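Local coordinates for hypothetical protein lpg0944 (Legionella pneumophila subsp. pneumophila str. Philadelphia 1, PDB 4RXV) that is of unknown function but carries a RavJ-type peptidase domain of the papain-like CA clan in its N-terminal part, consistent with a cysteine-protease-like effector, at residues R12-Y18 with G111-D115; Q122-I128 with I141-K147. One frame throughout, in Å; residues are numbered along the deposited sequence.

In the fold
Interaction 1 joins the end of helix 6-14 to the last turn of helix 105-114; interaction 2 zips together the two arms of the hairpin 123-133/136-146. Their centres lie about 14 Å apart, and helix 105-114 links them directly: L114 CD2 packs on V125 CG2 at 3.8 Å, L113 CD1 on T142 CG2 at 3.9 Å and on L144 CD2 at 4.0 Å. V112 and L113 meet the N-terminal helix, L113 and L114 the hairpin, and I9 of helix 6-14 also reaches Y123 and L144. Along the chain interaction 1 closes before interaction 2 opens. A helix packed on an antiparallel sheet, all within the RavJ peptidase range, is consistent with a papain-like core.

Interaction 1. Residues R12-Y18 with G111-D115; sequences RLKQEQY and GVLLD
V112 meets R12, L13, E16 and Y18, its two methyls dividing the work. CG1 sits over the centre of one face of the R12 guanidinium, with R12 CZ 3.6 Å from V112 CG1. CG2 faces another pair, reaching Y18 OH at 3.8 Å and E16 CG at 4.0 Å. R12 gets its flat group there by running CG anti to the backbone N (chi1 172°) and bending at chi2 (64°), which turns the guanidinium face onto V112 CG1. The plane is fixed at its edge by a salt bridge within the same segment: R12 NH1 gives a nearly straight bond of 2.8 Å to E16 OE2, which it meets from above the carboxylate plane. E16 OE2 also accepts from Y224 N, and E16 OE1 from N85, so the buried carboxylate is well supplied.

Against this tight cluster stands a wider apolar margin, L13 CD2 lying 4.1 Å from V112 CG1 and 4.2 Å from L113 CD2. R12 is itself only partly exposed, and its NE reaches V112 O through a water, 2.9 Å from NE and 2.8 Å from V112 O. Y18 OH bonds to H108 and S109 of helix 105-114. That helix is met by the end of helix 6-14 and, through L114, by helix 74-84, while the Y18 side chain also touches P172 and V175 of helix 172-176.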
loop_
_atom_site.group_PDB
_atom_site.type_symbol
_atom_site.label_atom_id
_atom_site.label_comp_id
_atom_site.label_asym_id
_atom_site.label_seq_id
_atom_site.Cartn_x
_atom_site.Cartn_y
_atom_site.Cartn_z
ATOM N N ARG A 12 -6.149 -11.191 3.606
ATOM C CA ARG A 12 -6.803 -9.963 4.043
ATOM C C ARG A 12 -6.533 -8.830 3.031
ATOM O O ARG A 12 -7.425 -8.042 2.725
ATOM C CB ARG A 12 -6.319 -9.554 5.427
ATOM C CG ARG A 12 -6.803 -8.179 5.878
ATOM C CD ARG A 12 -8.322 -8.121 6.039
ATOM N NE ARG A 12 -8.802 -6.798 6.404
ATOM C CZ ARG A 12 -9.184 -5.881 5.535
ATOM N NH1 ARG A 12 -9.105 -6.100 4.236
ATOM N NH2 ARG A 12 -9.628 -4.729 5.979
ATOM N N LEU A 13 -5.305 -8.727 2.540
ATOM C CA LEU A 13 -4.962 -7.690 1.570
ATOM C C LEU A 13 -5.615 -7.970 0.213
ATOM O O LEU A 13 -6.019 -7.021 -0.473
ATOM C CB LEU A 13 -3.439 -7.611 1.454
ATOM C CG LEU A 13 -2.735 -7.098 2.709
ATOM C CD1 LEU A 13 -1.265 -7.466 2.706
ATOM C CD2 LEU A 13 -2.898 -5.571 2.855
ATOM N N LYS A 14 -5.729 -9.234 -0.177
ATOM C CA LYS A 14 -6.424 -9.584 -1.412
ATOM C C LYS A 14 -7.889 -9.113 -1.388
ATOM O O LYS A 14 -8.448 -8.757 -2.416
ATOM C CB LYS A 14 -6.308 -11.088 -1.699
ATOM C CG LYS A 14 -4.955 -11.488 -2.202
ATOM C CD LYS A 14 -4.725 -12.975 -2.227
ATOM C CE LYS A 14 -5.705 -13.700 -3.089
ATOM N NZ LYS A 14 -5.342 -15.134 -3.178
ATOM N N GLN A 15 -8.515 -9.103 -0.210
ATOM C CA GLN A 15 -9.892 -8.659 -0.090
ATOM C C GLN A 15 -10.069 -7.220 -0.545
ATOM O O GLN A 15 -11.187 -6.829 -0.865
ATOM C CB GLN A 15 -10.402 -8.825 1.335
ATOM C CG GLN A 15 -10.553 -10.268 1.754
ATOM C CD GLN A 15 -10.946 -10.414 3.192
ATOM O OE1 GLN A 15 -10.125 -10.713 4.036
ATOM N NE2 GLN A 15 -12.211 -10.212 3.476
ATOM N N GLU A 16 -9.001 -6.415 -0.545
ATOM C CA GLU A 16 -9.106 -5.028 -0.939
ATOM C C GLU A 16 -9.185 -4.830 -2.444
ATOM O O GLU A 16 -9.484 -3.736 -2.895
ATOM C CB GLU A 16 -7.943 -4.216 -0.348
ATOM C CG GLU A 16 -7.992 -4.190 1.160
ATOM C CD GLU A 16 -9.316 -3.655 1.665
ATOM O OE1 GLU A 16 -9.607 -2.468 1.435
ATOM O OE2 GLU A 16 -10.078 -4.420 2.279
ATOM N N GLN A 17 -8.920 -5.881 -3.202
ATOM C CA GLN A 17 -9.005 -5.834 -4.674
ATOM C C GLN A 17 -8.201 -4.648 -5.230
ATOM O O GLN A 17 -8.694 -3.848 -6.044
ATOM C CB GLN A 17 -10.458 -5.807 -5.144
ATOM C CG GLN A 17 -11.207 -7.082 -4.739
ATOM C CD GLN A 17 -10.637 -8.334 -5.406
ATOM O OE1 GLN A 17 -10.634 -8.416 -6.630
ATOM N NE2 GLN A 17 -10.246 -9.332 -4.619
ATOM N N TYR A 18 -6.941 -4.567 -4.834
ATOM C CA TYR A 18 -6.084 -3.446 -5.235
ATOM C C TYR A 18 -5.899 -3.369 -6.753
ATOM O O TYR A 18 -5.664 -2.287 -7.287
ATOM C CB TYR A 18 -4.746 -3.568 -4.536
ATOM C CG TYR A 18 -4.785 -3.248 -3.052
ATOM C CD1 TYR A 18 -5.313 -2.059 -2.595
ATOM C CD2 TYR A 18 -4.239 -4.114 -2.110
ATOM C CE1 TYR A 18 -5.303 -1.724 -1.248
ATOM C CE2 TYR A 18 -4.236 -3.801 -0.763
ATOM C CZ TYR A 18 -4.764 -2.593 -0.327
ATOM O OH TYR A 18 -4.685 -2.301 1.013
ATOM N N GLY A 111 -2.985 1.057 6.776
ATOM C CA GLY A 111 -4.218 1.120 7.546
ATOM C C GLY A 111 -4.870 -0.227 7.738
ATOM O O GLY A 111 -5.275 -0.567 8.853
ATOM N N VAL A 112 -4.972 -1.007 6.669
ATOM C CA VAL A 112 -5.542 -2.349 6.759
ATOM C C VAL A 112 -4.812 -3.182 7.812
ATOM O O VAL A 112 -5.432 -3.886 8.603
ATOM C CB VAL A 112 -5.516 -3.034 5.378
ATOM C CG1 VAL A 112 -5.832 -4.504 5.474
ATOM C CG2 VAL A 112 -6.469 -2.322 4.401
ATOM N N LEU A 113 -3.491 -3.122 7.788
ATOM C CA LEU A 113 -2.677 -3.932 8.680
ATOM C C LEU A 113 -2.723 -3.433 10.115
ATOM O O LEU A 113 -2.798 -4.231 11.042
ATOM C CB LEU A 113 -1.252 -3.961 8.165
ATOM C CG LEU A 113 -1.135 -4.600 6.790
ATOM C CD1 LEU A 113 0.231 -4.283 6.181
ATOM C CD2 LEU A 113 -1.447 -6.062 6.784
ATOM N N LEU A 114 -2.696 -2.121 10.313
ATOM C CA LEU A 114 -2.771 -1.523 11.638
ATOM C C LEU A 114 -4.124 -1.782 12.286
ATOM O O LEU A 114 -4.252 -1.717 13.499
ATOM C CB LEU A 114 -2.447 -0.017 11.572
ATOM C CG LEU A 114 -0.953 0.287 11.385
ATOM C CD1 LEU A 114 -0.724 1.677 10.865
ATOM C CD2 LEU A 114 -0.189 0.077 12.673
ATOM N N ASP A 115 -5.150 -2.016 11.479
ATOM C CA ASP A 115 -6.501 -2.233 11.972
ATOM C C ASP A 115 -6.729 -3.667 12.420
ATOM O O ASP A 115 -7.786 -3.956 12.936
ATOM C CB ASP A 115 -7.508 -1.886 10.877
ATOM C CG ASP A 115 -8.914 -1.805 11.397
ATOM O OD1 ASP A 115 -9.145 -1.023 12.334
ATOM O OD2 ASP A 115 -9.780 -2.534 10.868
HETATM O O HOH W 1 -7.537 -5.777 8.817
#

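Interaction 2. Residues Q122-I128 with I141-K147; sequences QYDVAVI and ITLLVPK
I141 pairs with I128 where this part of the antiparallel hairpin begins, through two backbone bonds: I141 N to I128 O and I128 N to I141 O, both 2.9 Å. I128 holds CG1 between its backbone N and carbonyl carbon (chi1 70°), and from there CG1 reaches I141 CB at 3.8 Å. T142, in a non-hydrogen-bonded pair with V127, brings its CG2 against V125 CG1, while its OG1 bonds to A106 O of helix 105-114. L143 exchanges two backbone bonds with A126, and its side chain crosses that of I128 at about a right angle, CD1 against CG2. L144 turns to the face shared with V125 and V127. Its CB lies over one face of the Y123 ring in a CH-pi contact, 4.2 Å from the ring centroid, and its CD2 lies alongside V125 CG2. V145 returns to the D124 side, gripping that residue by both backbone bonds. At P146 the side chains of the pair with Y123 diverge, and P146 N lies near the edge of the Y123 ring. K147 bends at chi2 (-69°) and brings NZ to D124 OD1 at 3.1 Å, a salt bridge approaching from above the carboxylate plane; NZ also holds a water at 2.8 Å and makes a weak bond to R120 O.

The backbone ladder is thus even from I128-I141 to D124-V145, while the side chains change from aliphatic pairs to an ion pair. There the exposed K147 folds back on buried D124, so solvent reaching the lysine would probably moderate the electrostatic pull.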
loop_
_atom_site.group_PDB
_atom_site.type_symbol
_atom_site.label_atom_id
_atom_site.label_comp_id
_atom_site.label_asym_id
_atom_site.label_seq_id
_atom_site.Cartn_x
_atom_site.Cartn_y
_atom_site.Cartn_z
ATOM N N GLN A 122 1.969 -9.604 16.482
ATOM C CA GLN A 122 2.993 -10.360 15.776
ATOM C C GLN A 122 3.998 -9.479 15.024
ATOM O O GLN A 122 5.176 -9.843 14.934
ATOM C CB GLN A 122 2.319 -11.341 14.814
ATOM C CG GLN A 122 3.236 -12.232 13.978
ATOM C CD GLN A 122 4.007 -13.273 14.780
ATOM O OE1 GLN A 122 4.067 -13.237 16.003
ATOM N NE2 GLN A 122 4.579 -14.232 14.070
ATOM N N TYR A 123 3.551 -8.336 14.497
ATOM C CA TYR A 123 4.384 -7.480 13.687
ATOM C C TYR A 123 4.244 -6.037 14.113
ATOM O O TYR A 123 3.183 -5.615 14.548
ATOM C CB TYR A 123 3.968 -7.580 12.204
ATOM C CG TYR A 123 4.256 -8.901 11.538
ATOM C CD1 TYR A 123 5.531 -9.214 11.115
ATOM C CD2 TYR A 123 3.262 -9.830 11.310
ATOM C CE1 TYR A 123 5.802 -10.425 10.488
ATOM C CE2 TYR A 123 3.530 -11.041 10.704
ATOM C CZ TYR A 123 4.802 -11.336 10.299
ATOM O OH TYR A 123 5.030 -12.552 9.700
ATOM N N ASP A 124 5.317 -5.280 13.916
ATOM C CA ASP A 124 5.243 -3.830 13.850
ATOM C C ASP A 124 5.073 -3.433 12.377
ATOM O O ASP A 124 5.395 -4.208 11.468
ATOM C CB ASP A 124 6.513 -3.198 14.432
ATOM C CG ASP A 124 6.737 -3.538 15.890
ATOM O OD1 ASP A 124 5.798 -3.366 16.685
ATOM O OD2 ASP A 124 7.877 -3.921 16.256
ATOM N N VAL A 125 4.549 -2.225 12.141
ATOM C CA VAL A 125 4.288 -1.736 10.790
ATOM C C VAL A 125 5.190 -0.553 10.542
ATOM O O VAL A 125 5.376 0.288 11.423
ATOM C CB VAL A 125 2.808 -1.348 10.634
ATOM C CG1 VAL A 125 2.545 -0.764 9.256
ATOM C CG2 VAL A 125 1.923 -2.562 10.831
ATOM N N ALA A 126 5.759 -0.478 9.347
ATOM C CA ALA A 126 6.537 0.687 8.957
ATOM C C ALA A 126 6.124 1.115 7.563
ATOM O O ALA A 126 5.616 0.310 6.775
ATOM C CB ALA A 126 8.024 0.405 8.999
ATOM N N VAL A 127 6.349 2.375 7.255
ATOM C CA VAL A 127 6.145 2.889 5.895
ATOM C C VAL A 127 7.431 3.560 5.471
ATOM O O VAL A 127 8.000 4.366 6.230
ATOM C CB VAL A 127 4.950 3.861 5.825
ATOM C CG1 VAL A 127 4.757 4.375 4.385
ATOM C CG2 VAL A 127 3.688 3.188 6.325
ATOM N N ILE A 128 7.904 3.196 4.302
ATOM C CA ILE A 128 9.194 3.625 3.799
ATOM C C ILE A 128 9.058 4.269 2.429
ATOM O O ILE A 128 8.179 3.939 1.632
ATOM C CB ILE A 128 10.204 2.435 3.709
ATOM C CG1 ILE A 128 9.831 1.450 2.588
ATOM C CG2 ILE A 128 10.307 1.728 5.060
ATOM C CD1 ILE A 128 10.850 0.302 2.384
ATOM N N ILE A 141 6.317 2.192 0.342
ATOM C CA ILE A 141 6.051 0.774 0.552
ATOM C C ILE A 141 5.762 0.556 2.022
ATOM O O ILE A 141 6.364 1.199 2.880
ATOM C CB ILE A 141 7.298 -0.083 0.128
ATOM C CG1 ILE A 141 7.540 0.079 -1.381
ATOM C CG2 ILE A 141 7.124 -1.527 0.515
ATOM C CD1 ILE A 141 8.841 -0.570 -1.852
ATOM N N THR A 142 4.865 -0.366 2.334
ATOM C CA THR A 142 4.559 -0.751 3.708
ATOM C C THR A 142 5.319 -2.005 4.063
ATOM O O THR A 142 5.434 -2.924 3.242
ATOM C CB THR A 142 3.052 -0.832 3.893
ATOM O OG1 THR A 142 2.562 0.505 3.798
ATOM C CG2 THR A 142 2.628 -1.424 5.226
ATOM N N LEU A 143 5.833 -2.053 5.290
ATOM C CA LEU A 143 6.534 -3.219 5.815
ATOM C C LEU A 143 5.846 -3.755 7.057
ATOM O O LEU A 143 5.341 -3.001 7.884
ATOM C CB LEU A 143 7.980 -2.913 6.209
ATOM C CG LEU A 143 8.868 -2.279 5.145
ATOM C CD1 LEU A 143 10.243 -1.967 5.768
ATOM C CD2 LEU A 143 8.994 -3.163 3.934
ATOM N N LEU A 144 5.880 -5.072 7.171
ATOM C CA LEU A 144 5.621 -5.785 8.421
ATOM C C LEU A 144 6.943 -6.295 8.953
ATOM O O LEU A 144 7.612 -7.071 8.280
ATOM C CB LEU A 144 4.670 -6.955 8.178
ATOM C CG LEU A 144 3.248 -6.548 7.786
ATOM C CD1 LEU A 144 2.537 -7.684 7.062
ATOM C CD2 LEU A 144 2.458 -6.136 8.992
ATOM N N VAL A 145 7.361 -5.813 10.122
ATOM C CA VAL A 145 8.625 -6.255 10.702
ATOM C C VAL A 145 8.340 -7.035 11.973
ATOM O O VAL A 145 7.451 -6.692 12.725
ATOM C CB VAL A 145 9.603 -5.080 10.970
ATOM C CG1 VAL A 145 10.006 -4.417 9.640
ATOM C CG2 VAL A 145 9.025 -4.064 11.932
ATOM N N PRO A 146 9.081 -8.118 12.210
ATOM C CA PRO A 146 8.839 -8.874 13.429
ATOM C C PRO A 146 9.018 -7.997 14.660
ATOM O O PRO A 146 9.871 -7.122 14.705
ATOM C CB PRO A 146 9.887 -9.984 13.359
ATOM C CG PRO A 146 10.116 -10.173 11.899
ATOM C CD PRO A 146 10.047 -8.798 11.330
ATOM N N LYS A 147 8.166 -8.218 15.649
ATOM C CA LYS A 147 8.224 -7.473 16.897
ATOM C C LYS A 147 9.633 -7.414 17.438
ATOM O O LYS A 147 10.285 -8.454 17.546
ATOM C CB LYS A 147 7.369 -8.191 17.938
ATOM C CG LYS A 147 5.909 -7.982 17.774
ATOM C CD LYS A 147 5.546 -6.568 18.090
ATOM C CE LYS A 147 4.060 -6.408 18.138
ATOM N NZ LYS A 147 3.719 -4.994 18.343
HETATM O O HOH W 2 7.062 -11.445 15.540
HETATM O O HOH W 3 1.963 -3.380 16.815
#